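PDB 4H0N: DNMT2 from Spodoptera frugiperda, which probably methylates a cytosine in the anticodon loop of tRNA(Asp), and also cytosine in DNA, using S-adenosyl-L-methionine as the methyl donor. Local coordinates for residues H4-L9 with V70-M75; M16-K21 with H45-T50; A31-N36 with N51-N56. The protein carries 3 engineered substitutions. All coordinates share one frame; numbering follows the deposited sequence.

In the fold
All three contacts lie in the Rossmann-like part of the chain, and each pair of contact centres is about 13 Å apart. Along the sequence, interaction 1 is the outermost: its segments 4-9 and 70-75 bracket those of interactions 2 and 3, which alternate with one another. Interactions 1 and 3 belong to one seven-stranded sheet, where strand 4-9 sits between 72-75 and 27-33 and strand 52-53 forms one edge. Interaction 2 joins helix 15-23 to the turn that follows helix 37-46. Glu8 ties the three together, by backbone bonds to Ala31 and Val33 and through its carboxylate to the His17 backbone. The loops that follow strands 27-33 and 52-53 supply part of the S-adenosyl-L-homocysteine pocket.

Interaction 1. Residues H4-L9 with V70-M75; sequences HKILEL and VDTILM
Strands 4-9 and 72-75 run parallel, their axes 26° apart and 4.6 Å at closest approach, with Ile6, Leu7, Glu8 and Leu9 in register with Thr72, Ile73, Leu74 and Met75. The ladder alternates as parallel pairing requires: Leu7 N donates to Thr72 O, Leu74 N to Leu7 O at 2.8 Å, and Leu9 N to Leu74 O. At the start, Lys5 O accepts from both Asp71 N and Thr72 N. The Asp71 carboxylate spans two residues of the other strand. Its OD2 takes ND1 of His4 at 2.7 Å through the syn lone pair, with carboxylate and imidazole nearly coplanar (16°), while OD1 is met by Lys5 N from above the carboxylate plane. On one face of the sheet Ile6 CG1 lies alongside Thr72 CG2, and Ile6 CG2 crosses obliquely to Leu74 CG at 3.7 Å; on the other, Leu9 CD1 approaches Ile73 CG2 at 4.0 Å, and Leu7 CB also meets CG2 of Val70, in the loop before the strand. Trp20 and Met16 of helix 15-23 cover the Ile6 and Leu74 face. This pairing of the first and fourth strands marks the topological switch point of the 3-2-1-4-5-7-6 sheet of class I methyltransferases.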
loop_
_atom_site.group_PDB
_atom_site.type_symbol
_atom_site.label_atom_id
_atom_site.label_comp_id
_atom_site.label_asym_id
_atom_site.label_seq_id
_atom_site.Cartn_x
_atom_site.Cartn_y
_atom_site.Cartn_z
ATOM N N HIS A 4 -13.763 16.172 -11.419
ATOM C CA HIS A 4 -12.586 15.435 -11.871
ATOM C C HIS A 4 -12.925 14.008 -12.303
ATOM O O HIS A 4 -13.686 13.307 -11.631
ATOM C CB HIS A 4 -11.533 15.383 -10.767
ATOM C CG HIS A 4 -10.970 16.717 -10.400
ATOM N ND1 HIS A 4 -10.371 17.551 -11.323
ATOM C CD2 HIS A 4 -10.894 17.358 -9.210
ATOM C CE1 HIS A 4 -9.961 18.651 -10.715
ATOM N NE2 HIS A 4 -10.263 18.559 -9.435
ATOM N N LYS A 5 -12.342 13.583 -13.421
ATOM C CA LYS A 5 -12.501 12.221 -13.913
ATOM C C LYS A 5 -11.213 11.449 -13.642
ATOM O O LYS A 5 -10.155 11.784 -14.175
ATOM C CB LYS A 5 -12.800 12.226 -15.415
ATOM C CG LYS A 5 -13.911 13.171 -15.852
ATOM C CD LYS A 5 -15.229 12.795 -15.222
ATOM C CE LYS A 5 -15.740 13.920 -14.340
ATOM N NZ LYS A 5 -16.895 13.502 -13.490
ATOM N N ILE A 6 -11.291 10.419 -12.808
ATOM C CA ILE A 6 -10.082 9.700 -12.425
ATOM C C ILE A 6 -9.899 8.374 -13.171
ATOM O O ILE A 6 -10.838 7.596 -13.348
ATOM C CB ILE A 6 -9.988 9.481 -10.889
ATOM C CG1 ILE A 6 -9.792 10.813 -10.164
ATOM C CG2 ILE A 6 -8.824 8.580 -10.540
ATOM C CD1 ILE A 6 -11.061 11.439 -9.667
ATOM N N LEU A 7 -8.676 8.150 -13.636
ATOM C CA LEU A 7 -8.262 6.849 -14.115
ATOM C C LEU A 7 -7.384 6.237 -13.042
ATOM O O LEU A 7 -6.361 6.809 -12.659
ATOM C CB LEU A 7 -7.482 6.977 -15.418
ATOM C CG LEU A 7 -6.988 5.645 -15.976
ATOM C CD1 LEU A 7 -8.133 4.645 -16.040
ATOM C CD2 LEU A 7 -6.361 5.841 -17.349
ATOM N N GLU A 8 -7.795 5.079 -12.544
ATOM C CA GLU A 8 -7.094 4.424 -11.450
ATOM C C GLU A 8 -6.365 3.184 -11.959
ATOM O O GLU A 8 -6.984 2.147 -12.187
ATOM C CB GLU A 8 -8.097 4.053 -10.362
ATOM C CG GLU A 8 -7.503 3.464 -9.108
ATOM C CD GLU A 8 -8.581 2.954 -8.179
ATOM O OE1 GLU A 8 -8.260 2.611 -7.018
ATOM O OE2 GLU A 8 -9.755 2.896 -8.617
ATOM N N LEU A 9 -5.052 3.302 -12.141
ATOM C CA LEU A 9 -4.249 2.226 -12.718
ATOM C C LEU A 9 -3.607 1.359 -11.653
ATOM O O LEU A 9 -3.186 1.861 -10.609
ATOM C CB LEU A 9 -3.149 2.804 -13.593
ATOM C CG LEU A 9 -3.609 3.713 -14.720
ATOM C CD1 LEU A 9 -2.397 4.177 -15.510
ATOM C CD2 LEU A 9 -4.606 2.975 -15.599
ATOM N N VAL A 70 -10.772 11.445 -18.816
ATOM C CA VAL A 70 -10.028 11.514 -17.562
ATOM C C VAL A 70 -9.109 12.735 -17.549
ATOM O O VAL A 70 -8.588 13.141 -18.591
ATOM C CB VAL A 70 -9.228 10.208 -17.267
ATOM C CG1 VAL A 70 -9.795 9.042 -18.057
ATOM C CG2 VAL A 70 -7.741 10.382 -17.561
ATOM N N ASP A 71 -8.940 13.332 -16.373
ATOM C CA ASP A 71 -8.048 14.473 -16.204
ATOM C C ASP A 71 -7.053 14.163 -15.104
ATOM O O ASP A 71 -6.103 14.914 -14.876
ATOM C CB ASP A 71 -8.835 15.740 -15.847
ATOM C CG ASP A 71 -9.530 15.644 -14.492
ATOM O OD1 ASP A 71 -10.075 14.570 -14.169
ATOM O OD2 ASP A 71 -9.535 16.646 -13.747
ATOM N N THR A 72 -7.287 13.038 -14.432
ATOM C CA THR A 72 -6.544 12.658 -13.236
ATOM C C THR A 72 -6.190 11.179 -13.259
ATOM O O THR A 72 -7.056 10.332 -13.464
ATOM C CB THR A 72 -7.369 12.946 -11.958
ATOM O OG1 THR A 72 -7.704 14.339 -11.904
ATOM C CG2 THR A 72 -6.588 12.554 -10.704
ATOM N N ILE A 73 -4.916 10.871 -13.042
ATOM C CA ILE A 73 -4.466 9.483 -12.980
ATOM C C ILE A 73 -3.934 9.120 -11.586
ATOM O O ILE A 73 -3.072 9.811 -11.040
ATOM C CB ILE A 73 -3.398 9.183 -14.065
ATOM C CG1 ILE A 73 -4.012 9.296 -15.463
ATOM C CG2 ILE A 73 -2.799 7.800 -13.868
ATOM C CD1 ILE A 73 -3.018 9.125 -16.582
ATOM N N LEU A 74 -4.476 8.046 -11.015
ATOM C CA LEU A 74 -3.990 7.494 -9.750
ATOM C C LEU A 74 -3.382 6.123 -10.015
ATOM O O LEU A 74 -4.038 5.238 -10.564
ATOM C CB LEU A 74 -5.124 7.375 -8.735
ATOM C CG LEU A 74 -5.831 8.676 -8.368
ATOM C CD1 LEU A 74 -6.883 8.405 -7.312
ATOM C CD2 LEU A 74 -4.831 9.717 -7.887
ATOM N N MET A 75 -2.128 5.941 -9.628
ATOM C CA MET A 75 -1.436 4.726 -10.013
ATOM C C MET A 75 -0.390 4.249 -9.019
ATOM O O MET A 75 0.370 5.037 -8.470
ATOM C CB MET A 75 -0.794 4.919 -11.383
ATOM C CG MET A 75 0.197 6.058 -11.453
ATOM S SD MET A 75 0.964 6.123 -13.082
ATOM C CE MET A 75 2.105 7.483 -12.872
#

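Interaction 2. Residues M16-K21 with H45-T50; sequences MHCAWK and HNFPET
Phe47 and His17 bury the most surface here, and they do so by stacking their rings. The planes are 14° apart and the centroids 3.8 Å apart, which defines an offset stack. His17 ND1 lies over the centre of the Phe47 ring, and Phe47 CD1 lies over the imidazole toward its rim. The His17 side chain leaves helix 15-23 with CG anti to the backbone N (chi1 -164°) and meets Phe47 tip to tip; its CB also sits over the phenyl face as a CH-pi contact, 4.2 Å from the centroid of the Phe47 ring. The opposite face of Phe47 is covered by Asn46 CB. Around the phenyl edge, Cys18 SG comes to 3.9 Å from Phe47 CZ, a sulfur-aromatic contact in the ring plane, and Lys21, extended beyond CG, brings NZ to 4.2 Å from Phe47 CE1.

Phe47 is the first residue to leave helical geometry after helix 37-46 and opens a type I beta turn to Thr50, closed by Thr50 N donating to Phe47 O at 3.1 Å. The contact thus packs the turn leaving helix 37-46 of the Rossmann fold against helix 15-23. An alanine at Phe47 would probably leave the His17 imidazole without its stacking partner and remove the ring edge that Cys18 SG packs against.

The imidazole is also held through ND1, hydrogen-bonded to the hydroxyl of Tyr43, which in turn bonds Glu8 OE2. Glu8 OE1 bonds the backbone N of His17 and so fixes the main chain there. Thr50 OG1 is a neighbour at the imidazole edge, near CE1, and a weak bond of 3.3 Å links that hydroxyl, as donor, to OE2 of the poorly ordered Glu49.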
loop_
_atom_site.group_PDB
_atom_site.type_symbol
_atom_site.label_atom_id
_atom_site.label_comp_id
_atom_site.label_asym_id
_atom_site.label_seq_id
_atom_site.Cartn_x
_atom_site.Cartn_y
_atom_site.Cartn_z
ATOM N N MET A 16 -6.699 3.576 -3.632
ATOM C CA MET A 16 -6.766 4.889 -4.253
ATOM C C MET A 16 -8.186 5.437 -4.176
ATOM O O MET A 16 -8.407 6.554 -3.707
ATOM C CB MET A 16 -6.330 4.790 -5.712
ATOM C CG MET A 16 -4.875 4.414 -5.900
ATOM S SD MET A 16 -3.772 5.691 -5.272
ATOM C CE MET A 16 -2.230 5.232 -6.053
ATOM N N HIS A 17 -9.141 4.630 -4.630
ATOM C CA HIS A 17 -10.556 4.977 -4.603
ATOM C C HIS A 17 -11.006 5.336 -3.188
ATOM O O HIS A 17 -11.781 6.271 -2.990
ATOM C CB HIS A 17 -11.376 3.807 -5.137
ATOM C CG HIS A 17 -12.775 4.163 -5.521
ATOM N ND1 HIS A 17 -13.536 3.382 -6.364
ATOM C CD2 HIS A 17 -13.560 5.216 -5.175
ATOM C CE1 HIS A 17 -14.725 3.938 -6.523
ATOM N NE2 HIS A 17 -14.764 5.044 -5.815
ATOM N N CYS A 18 -10.512 4.593 -2.204
ATOM C CA CYS A 18 -10.834 4.883 -0.817
ATOM C C CYS A 18 -10.236 6.205 -0.371
ATOM O O CYS A 18 -10.824 6.914 0.439
ATOM C CB CYS A 18 -10.348 3.761 0.093
ATOM S SG CYS A 18 -11.451 2.354 0.122
ATOM N N ALA A 19 -9.067 6.527 -0.910
ATOM C CA ALA A 19 -8.355 7.736 -0.529
ATOM C C ALA A 19 -8.974 8.979 -1.168
ATOM O O ALA A 19 -8.990 10.057 -0.568
ATOM C CB ALA A 19 -6.885 7.613 -0.895
ATOM N N TRP A 20 -9.484 8.825 -2.384
ATOM C CA TRP A 20 -10.141 9.925 -3.078
ATOM C C TRP A 20 -11.374 10.402 -2.313
ATOM O O TRP A 20 -11.643 11.601 -2.240
ATOM C CB TRP A 20 -10.542 9.513 -4.493
ATOM C CG TRP A 20 -11.170 10.634 -5.247
ATOM C CD1 TRP A 20 -12.501 10.813 -5.501
ATOM C CD2 TRP A 20 -10.497 11.754 -5.827
ATOM N NE1 TRP A 20 -12.693 11.970 -6.212
ATOM C CE2 TRP A 20 -11.477 12.568 -6.421
ATOM C CE3 TRP A 20 -9.155 12.142 -5.905
ATOM C CZ2 TRP A 20 -11.161 13.750 -7.086
ATOM C CZ3 TRP A 20 -8.843 13.316 -6.565
ATOM C CH2 TRP A 20 -9.840 14.106 -7.147
ATOM N N LYS A 21 -12.119 9.456 -1.747
ATOM C CA LYS A 21 -13.286 9.781 -0.938
ATOM C C LYS A 21 -12.884 10.547 0.308
ATOM O O LYS A 21 -13.490 11.560 0.642
ATOM C CB LYS A 21 -14.043 8.514 -0.542
ATOM C CG LYS A 21 -14.877 7.913 -1.657
ATOM C CD LYS A 21 -15.641 6.685 -1.171
ATOM C CE LYS A 21 -16.467 6.062 -2.292
ATOM N NZ LYS A 21 -17.385 4.996 -1.791
ATOM N N HIS A 45 -16.687 -5.658 -5.115
ATOM C CA HIS A 45 -17.505 -5.861 -3.941
ATOM C C HIS A 45 -17.756 -4.536 -3.237
ATOM O O HIS A 45 -18.858 -4.275 -2.755
ATOM C CB HIS A 45 -16.827 -6.847 -2.992
ATOM C CG HIS A 45 -17.568 -7.056 -1.714
ATOM N ND1 HIS A 45 -18.698 -7.847 -1.627
ATOM C CD2 HIS A 45 -17.357 -6.564 -0.469
ATOM C CE1 HIS A 45 -19.140 -7.836 -0.383
ATOM N NE2 HIS A 45 -18.350 -7.069 0.338
ATOM N N ASN A 46 -16.731 -3.695 -3.188
ATOM C CA ASN A 46 -16.835 -2.428 -2.478
ATOM C C ASN A 46 -17.258 -1.268 -3.362
ATOM O O ASN A 46 -17.754 -0.251 -2.871
ATOM C CB ASN A 46 -15.524 -2.105 -1.771
ATOM C CG ASN A 46 -15.277 -3.009 -0.592
ATOM O OD1 ASN A 46 -15.876 -2.834 0.470
ATOM N ND2 ASN A 46 -14.402 -3.993 -0.772
ATOM N N PHE A 47 -17.060 -1.424 -4.666
ATOM C CA PHE A 47 -17.468 -0.401 -5.623
ATOM C C PHE A 47 -18.209 -1.004 -6.813
ATOM O O PHE A 47 -17.697 -0.987 -7.929
ATOM C CB PHE A 47 -16.248 0.373 -6.127
ATOM C CG PHE A 47 -15.274 0.753 -5.041
ATOM C CD1 PHE A 47 -15.580 1.763 -4.139
ATOM C CD2 PHE A 47 -14.052 0.106 -4.930
ATOM C CE1 PHE A 47 -14.689 2.116 -3.142
ATOM C CE2 PHE A 47 -13.155 0.457 -3.937
ATOM C CZ PHE A 47 -13.475 1.463 -3.041
ATOM N N PRO A 48 -19.427 -1.524 -6.581
ATOM C CA PRO A 48 -20.239 -2.125 -7.646
ATOM C C PRO A 48 -20.513 -1.147 -8.787
ATOM O O PRO A 48 -20.779 -1.566 -9.910
ATOM C CB PRO A 48 -21.562 -2.443 -6.940
ATOM C CG PRO A 48 -21.231 -2.507 -5.503
ATOM C CD PRO A 48 -20.136 -1.517 -5.290
ATOM N N GLU A 49 -20.446 0.143 -8.485
ATOM C CA GLU A 49 -20.826 1.194 -9.421
ATOM C C GLU A 49 -19.706 1.564 -10.392
ATOM O O GLU A 49 -19.954 2.152 -11.444
ATOM C CB GLU A 49 -21.270 2.443 -8.642
ATOM C CG GLU A 49 -20.125 3.244 -7.978
ATOM C CD GLU A 49 -19.568 2.602 -6.704
ATOM O OE1 GLU A 49 -20.098 1.564 -6.260
ATOM O OE2 GLU A 49 -18.595 3.148 -6.141
ATOM N N THR A 50 -18.477 1.209 -10.037
ATOM C CA THR A 50 -17.303 1.721 -10.733
ATOM C C THR A 50 -16.849 0.874 -11.922
ATOM O O THR A 50 -16.731 -0.346 -11.820
ATOM C CB THR A 50 -16.143 1.881 -9.748
ATOM O OG1 THR A 50 -16.528 2.807 -8.725
ATOM C CG2 THR A 50 -14.891 2.385 -10.449
#

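Interaction 3. Residues A31-N36 with N51-N56; sequences AAVDIN and NLLNRN. With SAH (S-adenosyl-L-homocysteine), chain E.
Asp34 and Ile35 touch the bound S-adenosyl-L-homocysteine (SAH) directly. The ribose hydroxyl O2' of SAH donates to Asp34 OD2 at 3.0 Å, and Asp34 OD1 lies beside C1' and O4' of the sugar. Ile35 packs against the adenine: CG1 is 3.8 Å from SAH C4, CD1 lies near C5 and CG2 near C2. Its chi1 of 61° places CG1 between the backbone N and the carbonyl carbon, the rotation that turns this branch to the base. From the other segment, Asn56 OD1 accepts from the adenine N6 at 3.3 Å, although the position of that oxygen is less certain.

In the second shell, OD2 of Asp34 also accepts from Asn36 N, at 2.6 Å through its anti lone pair, forming an Asx turn, and OD1 accepts from Gly12 N. Asn36 is the N-cap of helix 37-46, its OD1 bonded to Ala39 N. Ile35 CG2 rests on Arg55 O at 3.3 Å, so the two loops meet beside the base.

Behind them lies the parallel ladder of a beta-alpha-beta unit. Ala32 N bonds Asn51 O, Leu53 N bonds Ala32 O at 2.8 Å with a nearly straight 171° geometry, and Asp34 N bonds Leu53 O at 3.2 Å, where the strand gives way to the loop. An acidic residue after the second strand that holds the ribose is a hallmark of class I methyltransferases. With two backbone N-H groups and one sugar hydroxyl gripping it, the Asp34 carboxylate is likely to be ionised and held in a fixed rotation to receive the ribose.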
loop_
_atom_site.group_PDB
_atom_site.type_symbol
_atom_site.label_atom_id
_atom_site.label_comp_id
_atom_site.label_asym_id
_atom_site.label_seq_id
_atom_site.Cartn_x
_atom_site.Cartn_y
_atom_site.Cartn_z
ATOM N N ALA A 31 -12.795 4.916 -14.357
ATOM C CA ALA A 31 -12.195 3.654 -14.768
ATOM C C ALA A 31 -11.088 3.214 -13.818
ATOM O O ALA A 31 -10.276 4.032 -13.377
ATOM C CB ALA A 31 -11.660 3.755 -16.190
ATOM N N ALA A 32 -11.076 1.916 -13.510
ATOM C CA ALA A 32 -10.019 1.299 -12.726
ATOM C C ALA A 32 -9.519 0.092 -13.501
ATOM O O ALA A 32 -10.319 -0.706 -13.990
ATOM C CB ALA A 32 -10.550 0.881 -11.377
ATOM N N VAL A 33 -8.201 -0.044 -13.621
ATOM C CA VAL A 33 -7.617 -1.075 -14.475
ATOM C C VAL A 33 -6.675 -1.998 -13.711
ATOM O O VAL A 33 -5.688 -1.547 -13.127
ATOM C CB VAL A 33 -6.845 -0.450 -15.655
ATOM C CG1 VAL A 33 -6.216 -1.529 -16.505
ATOM C CG2 VAL A 33 -7.769 0.427 -16.497
ATOM N N ASP A 34 -6.982 -3.292 -13.724
ATOM C CA ASP A 34 -6.157 -4.288 -13.056
ATOM C C ASP A 34 -6.404 -5.647 -13.701
ATOM O O ASP A 34 -7.529 -5.959 -14.086
ATOM C CB ASP A 34 -6.486 -4.335 -11.560
ATOM C CG ASP A 34 -5.464 -5.119 -10.760
ATOM O OD1 ASP A 34 -4.937 -4.567 -9.769
ATOM O OD2 ASP A 34 -5.192 -6.289 -11.113
ATOM N N ILE A 35 -5.352 -6.453 -13.814
ATOM C CA ILE A 35 -5.455 -7.757 -14.465
ATOM C C ILE A 35 -5.631 -8.905 -13.479
ATOM O O ILE A 35 -5.665 -10.065 -13.886
ATOM C CB ILE A 35 -4.210 -8.072 -15.319
ATOM C CG1 ILE A 35 -2.956 -8.101 -14.440
ATOM C CG2 ILE A 35 -4.072 -7.072 -16.461
ATOM C CD1 ILE A 35 -1.695 -8.444 -15.183
ATOM N N ASN A 36 -5.729 -8.592 -12.190
ATOM C CA ASN A 36 -5.893 -9.635 -11.180
ATOM C C ASN A 36 -7.350 -9.908 -10.821
ATOM O O ASN A 36 -8.030 -9.055 -10.253
ATOM C CB ASN A 36 -5.093 -9.320 -9.918
ATOM C CG ASN A 36 -5.033 -10.498 -8.969
ATOM O OD1 ASN A 36 -5.755 -10.551 -7.972
ATOM N ND2 ASN A 36 -4.184 -11.469 -9.290
ATOM N N ASN A 51 -16.588 1.537 -13.046
ATOM C CA ASN A 51 -16.015 0.886 -14.220
ATOM C C ASN A 51 -14.672 0.220 -13.927
ATOM O O ASN A 51 -13.654 0.894 -13.740
ATOM C CB ASN A 51 -15.846 1.895 -15.354
ATOM C CG ASN A 51 -16.833 1.680 -16.477
ATOM O OD1 ASN A 51 -16.984 0.565 -16.980
ATOM N ND2 ASN A 51 -17.518 2.747 -16.876
ATOM N N LEU A 52 -14.678 -1.108 -13.891
ATOM C CA LEU A 52 -13.469 -1.874 -13.623
ATOM C C LEU A 52 -13.127 -2.774 -14.806
ATOM O O LEU A 52 -13.937 -3.603 -15.223
ATOM C CB LEU A 52 -13.638 -2.694 -12.344
ATOM C CG LEU A 52 -12.676 -3.851 -12.073
ATOM C CD1 LEU A 52 -11.238 -3.368 -11.912
ATOM C CD2 LEU A 52 -13.138 -4.606 -10.840
ATOM N N LEU A 53 -11.922 -2.606 -15.340
ATOM C CA LEU A 53 -11.524 -3.319 -16.547
ATOM C C LEU A 53 -10.387 -4.306 -16.311
ATOM O O LEU A 53 -9.306 -3.932 -15.865
ATOM C CB LEU A 53 -11.134 -2.317 -17.631
ATOM C CG LEU A 53 -12.137 -1.167 -17.716
ATOM C CD1 LEU A 53 -11.639 -0.092 -18.647
ATOM C CD2 LEU A 53 -13.504 -1.666 -18.155
ATOM N N ASN A 54 -10.647 -5.575 -16.606
ATOM C CA ASN A 54 -9.596 -6.578 -16.633
ATOM C C ASN A 54 -8.823 -6.392 -17.934
ATOM O O ASN A 54 -9.156 -6.996 -18.951
ATOM C CB ASN A 54 -10.192 -7.986 -16.553
ATOM C CG ASN A 54 -9.163 -9.042 -16.184
ATOM O OD1 ASN A 54 -8.021 -9.001 -16.642
ATOM N ND2 ASN A 54 -9.565 -9.992 -15.343
ATOM N N ARG A 55 -7.810 -5.530 -17.898
ATOM C CA ARG A 55 -7.046 -5.172 -19.089
ATOM C C ARG A 55 -5.601 -4.831 -18.741
ATOM O O ARG A 55 -5.322 -4.275 -17.681
ATOM C CB ARG A 55 -7.703 -3.992 -19.816
ATOM C CG ARG A 55 -6.864 -3.396 -20.943
ATOM C CD ARG A 55 -7.662 -2.415 -21.795
ATOM N NE ARG A 55 -8.905 -3.004 -22.288
ATOM C CZ ARG A 55 -10.109 -2.459 -22.146
ATOM N NH1 ARG A 55 -10.250 -1.311 -21.504
ATOM N NH2 ARG A 55 -11.175 -3.074 -22.645
ATOM N N ASN A 56 -4.686 -5.186 -19.637
ATOM C CA ASN A 56 -3.298 -4.769 -19.517
ATOM C C ASN A 56 -3.131 -3.261 -19.684
ATOM O O ASN A 56 -3.748 -2.648 -20.556
ATOM C CB ASN A 56 -2.441 -5.490 -20.553
ATOM C CG ASN A 56 -1.124 -5.971 -19.980
ATOM O OD1 ASN A 56 -0.193 -5.186 -19.788
ATOM N ND2 ASN A 56 -1.040 -7.273 -19.698
HETATM N N SAH E . -2.718 0.083 -5.054
HETATM C CA SAH E . -3.501 -1.121 -5.316
HETATM C CB SAH E . -2.664 -2.260 -5.911
HETATM C CG SAH E . -1.169 -2.030 -6.119
HETATM S SD SAH E . -0.272 -3.603 -6.238
HETATM C C SAH E . -4.282 -1.580 -4.080
HETATM O O SAH E . -4.443 -2.777 -3.830
HETATM O OXT SAH E . -4.787 -0.769 -3.306
HETATM C "C5'" SAH E . -0.247 -3.564 -8.051
HETATM C "C4'" SAH E . -1.401 -4.317 -8.714
HETATM O "O4'" SAH E . -1.432 -4.004 -10.093
HETATM C "C3'" SAH E . -1.290 -5.833 -8.615
HETATM O "O3'" SAH E . -2.312 -6.331 -7.778
HETATM C "C2'" SAH E . -1.466 -6.357 -10.033
HETATM O "O2'" SAH E . -2.528 -7.280 -10.113
HETATM C "C1'" SAH E . -1.795 -5.132 -10.867
HETATM N N9 SAH E . -1.065 -5.129 -12.151
HETATM C C8 SAH E . 0.240 -5.495 -12.364
HETATM N N7 SAH E . 0.525 -5.343 -13.678
HETATM C C5 SAH E . -0.579 -4.887 -14.312
HETATM C C6 SAH E . -0.837 -4.567 -15.640
HETATM N N6 SAH E . 0.114 -4.697 -16.561
HETATM N N1 SAH E . -2.090 -4.113 -16.000
HETATM C C2 SAH E . -3.078 -3.980 -15.044
HETATM N N3 SAH E . -2.816 -4.301 -13.727
HETATM C C4 SAH E . -1.587 -4.748 -13.365
#